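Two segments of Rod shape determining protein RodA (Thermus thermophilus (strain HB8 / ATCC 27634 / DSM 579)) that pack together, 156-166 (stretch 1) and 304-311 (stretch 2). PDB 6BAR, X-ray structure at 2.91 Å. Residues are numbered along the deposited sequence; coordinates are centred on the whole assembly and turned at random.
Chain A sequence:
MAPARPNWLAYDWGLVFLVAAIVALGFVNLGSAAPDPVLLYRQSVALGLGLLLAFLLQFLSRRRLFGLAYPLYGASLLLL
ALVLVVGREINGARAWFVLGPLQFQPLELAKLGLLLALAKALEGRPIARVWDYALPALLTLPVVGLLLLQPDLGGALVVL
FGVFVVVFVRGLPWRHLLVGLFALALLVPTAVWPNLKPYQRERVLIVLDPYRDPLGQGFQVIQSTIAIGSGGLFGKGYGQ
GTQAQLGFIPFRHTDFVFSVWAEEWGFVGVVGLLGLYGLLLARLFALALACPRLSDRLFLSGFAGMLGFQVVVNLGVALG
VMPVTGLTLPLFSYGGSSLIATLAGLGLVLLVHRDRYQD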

# COMPACT_ATOMS: atom_id res chain seq x y z
N ALA A 156 -10.88 -0.65 -1.93
CA ALA A 156 -11.31 -0.85 -3.31
C ALA A 156 -10.72 0.22 -4.22
O ALA A 156 -10.26 -0.08 -5.33
CB ALA A 156 -12.84 -0.85 -3.39
N LEU A 157 -10.71 1.48 -3.77
CA LEU A 157 -10.11 2.55 -4.56
C LEU A 157 -8.62 2.32 -4.76
O LEU A 157 -8.10 2.49 -5.87
CB LEU A 157 -10.34 3.90 -3.89
CG LEU A 157 -11.76 4.46 -4.00
CD1 LEU A 157 -11.82 5.82 -3.34
CD2 LEU A 157 -12.19 4.54 -5.45
N VAL A 158 -7.90 1.95 -3.69
CA VAL A 158 -6.47 1.69 -3.80
C VAL A 158 -6.21 0.58 -4.82
O VAL A 158 -5.37 0.72 -5.72
CB VAL A 158 -5.87 1.32 -2.43
CG1 VAL A 158 -4.40 1.01 -2.58
CG2 VAL A 158 -6.07 2.46 -1.46
N VAL A 159 -6.94 -0.53 -4.69
CA VAL A 159 -6.76 -1.66 -5.59
C VAL A 159 -7.03 -1.25 -7.03
O VAL A 159 -6.20 -1.50 -7.93
CB VAL A 159 -7.66 -2.83 -5.16
CG1 VAL A 159 -7.74 -3.87 -6.26
CG2 VAL A 159 -7.14 -3.45 -3.87
N LEU A 160 -8.18 -0.63 -7.28
CA LEU A 160 -8.55 -0.26 -8.64
C LEU A 160 -7.54 0.71 -9.24
O LEU A 160 -7.16 0.57 -10.40
CB LEU A 160 -9.95 0.35 -8.65
CG LEU A 160 -10.62 0.55 -10.02
CD1 LEU A 160 -10.51 -0.72 -10.86
CD2 LEU A 160 -12.07 0.95 -9.84
N PHE A 161 -7.08 1.69 -8.45
CA PHE A 161 -6.13 2.65 -8.98
C PHE A 161 -4.79 2.00 -9.26
O PHE A 161 -4.12 2.34 -10.24
CB PHE A 161 -5.97 3.81 -8.02
CG PHE A 161 -4.95 4.79 -8.46
CD1 PHE A 161 -5.27 5.76 -9.38
CD2 PHE A 161 -3.65 4.71 -7.99
CE1 PHE A 161 -4.32 6.66 -9.80
CE2 PHE A 161 -2.69 5.60 -8.41
CZ PHE A 161 -3.03 6.58 -9.32
N GLY A 162 -4.36 1.07 -8.41
CA GLY A 162 -3.18 0.28 -8.73
C GLY A 162 -3.32 -0.42 -10.07
O GLY A 162 -2.43 -0.33 -10.92
N VAL A 163 -4.43 -1.14 -10.26
CA VAL A 163 -4.67 -1.81 -11.54
C VAL A 163 -4.62 -0.81 -12.68
O VAL A 163 -4.09 -1.10 -13.76
CB VAL A 163 -6.01 -2.57 -11.52
CG1 VAL A 163 -6.35 -3.05 -12.92
CG2 VAL A 163 -5.94 -3.74 -10.57
N PHE A 164 -5.18 0.38 -12.47
CA PHE A 164 -5.09 1.42 -13.48
C PHE A 164 -3.64 1.72 -13.82
O PHE A 164 -3.27 1.85 -14.99
CB PHE A 164 -5.79 2.70 -13.02
CG PHE A 164 -5.27 3.94 -13.71
CD1 PHE A 164 -5.65 4.23 -15.01
CD2 PHE A 164 -4.39 4.79 -13.07
CE1 PHE A 164 -5.17 5.36 -15.66
CE2 PHE A 164 -3.90 5.92 -13.71
CZ PHE A 164 -4.29 6.20 -15.00
N VAL A 165 -2.79 1.85 -12.80
CA VAL A 165 -1.40 2.23 -13.05
C VAL A 165 -0.69 1.12 -13.83
O VAL A 165 0.03 1.38 -14.80
CB VAL A 165 -0.68 2.55 -11.73
CG1 VAL A 165 0.79 2.83 -11.97
CG2 VAL A 165 -1.34 3.76 -11.07
N VAL A 166 -0.91 -0.14 -13.43
CA VAL A 166 -0.31 -1.28 -14.12
C VAL A 166 -0.73 -1.29 -15.59
O VAL A 166 0.10 -1.40 -16.50
CB VAL A 166 -0.70 -2.59 -13.43
CG1 VAL A 166 -0.33 -3.80 -14.29
CG2 VAL A 166 -0.06 -2.68 -12.06
N ALA A 304 3.98 1.61 -6.29
CA ALA A 304 4.14 3.05 -6.10
C ALA A 304 2.82 3.79 -6.31
O ALA A 304 2.52 4.75 -5.60
CB ALA A 304 5.21 3.60 -7.05
N GLY A 305 2.03 3.35 -7.30
CA GLY A 305 0.73 3.96 -7.51
C GLY A 305 -0.17 3.82 -6.30
O GLY A 305 -0.75 4.80 -5.83
N MET A 306 -0.31 2.60 -5.78
CA MET A 306 -1.15 2.40 -4.61
C MET A 306 -0.70 3.26 -3.43
O MET A 306 -1.52 3.87 -2.73
CB MET A 306 -1.16 0.92 -4.24
CG MET A 306 -1.89 0.05 -5.24
SD MET A 306 -2.02 -1.67 -4.71
CE MET A 306 -3.29 -2.25 -5.84
N LEU A 307 0.62 3.33 -3.21
CA LEU A 307 1.13 4.11 -2.09
C LEU A 307 0.81 5.60 -2.25
O LEU A 307 0.21 6.23 -1.37
CB LEU A 307 2.63 3.88 -1.96
CG LEU A 307 3.26 3.97 -0.58
CD1 LEU A 307 4.53 3.15 -0.55
CD2 LEU A 307 3.55 5.42 -0.24
N GLY A 308 1.23 6.18 -3.39
CA GLY A 308 0.90 7.56 -3.66
C GLY A 308 -0.58 7.85 -3.59
O GLY A 308 -1.00 8.94 -3.18
N PHE A 309 -1.41 6.88 -3.98
CA PHE A 309 -2.85 7.11 -3.98
C PHE A 309 -3.40 7.19 -2.57
O PHE A 309 -4.25 8.03 -2.28
CB PHE A 309 -3.58 6.02 -4.77
CG PHE A 309 -5.06 6.25 -4.90
CD1 PHE A 309 -5.55 7.11 -5.86
CD2 PHE A 309 -5.95 5.59 -4.08
CE1 PHE A 309 -6.92 7.32 -5.99
CE2 PHE A 309 -7.32 5.80 -4.21
CZ PHE A 309 -7.80 6.66 -5.16
N GLN A 310 -2.93 6.33 -1.66
CA GLN A 310 -3.34 6.48 -0.27
C GLN A 310 -2.92 7.84 0.28
O GLN A 310 -3.69 8.50 1.00
CB GLN A 310 -2.76 5.36 0.60
CG GLN A 310 -3.28 4.01 0.21
CD GLN A 310 -3.16 3.00 1.32
OE1 GLN A 310 -3.09 1.80 1.08
NE2 GLN A 310 -3.13 3.49 2.56
N VAL A 311 -1.70 8.29 -0.07
CA VAL A 311 -1.25 9.59 0.42
C VAL A 311 -2.16 10.71 -0.08
O VAL A 311 -2.61 11.58 0.69
CB VAL A 311 0.22 9.84 0.02
CG1 VAL A 311 0.63 11.26 0.37
CG2 VAL A 311 1.12 8.83 0.72

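Two helical segments cross at a steep antiparallel slant, their N-to-C directions 136° apart and their axes approaching to 8.2 Å. Each backbone satisfies itself through its own i to i+4 hydrogen bonds, and none passes between the helices, so the contact rests on shape and apolar packing.

The hollows come from glycine. Gly162 CA lies 5.1 Å from Met306 CA and 3.7 Å from Met306 CG. A CB on Gly162 would fall 2.4 Å from Met306 CE, a clash; the methionine occupies that space instead. Its CA-to-CB bond points sideways, but the chain, m at chi1 and then extended, brings its end nearer, laying CE 3.5 Å from Val159 CA. Met306 thus runs across the backbone of the first helix, from beside Val158 to Val159, and Val158 flanks it, with CG1 3.6 Å from Met306 CB.

Gly305 makes the second hollow, on the opposite helix. An ideal CB there would point toward the first stretch and sit 2.8 Å from Val165 CG2, also a clash. Without that CB, Val165 CG2 comes within 4.1 Å of Gly305 CA. Phe161 CE2 also lies 3.3 Å from Gly305 O, the carbonyl lying at the ring's edge, near its plane, where the aromatic hydrogens carry slight positive charge.

The large bumps are Phe161 and Phe309, both pointing toward the partner helix and both t at chi1. The two rings form an offset stack, centroids 4.6 Å apart and planes tilted by 20°. Phe161 CB also sits 4.0 Å from the centroid of the Phe309 ring, a CH-pi contact over its face. Leu157 closes the edge of that ring, its CB 3.6 Å from Phe309 CE2, while Val158 CG2 packs 3.6 Å from the aliphatic Gln310 CG. The rule is complementary: Gly162 leaves room for the end of Met306, Gly305 leaves room for Val165 CG2, and Phe161 and Phe309 stack on each other.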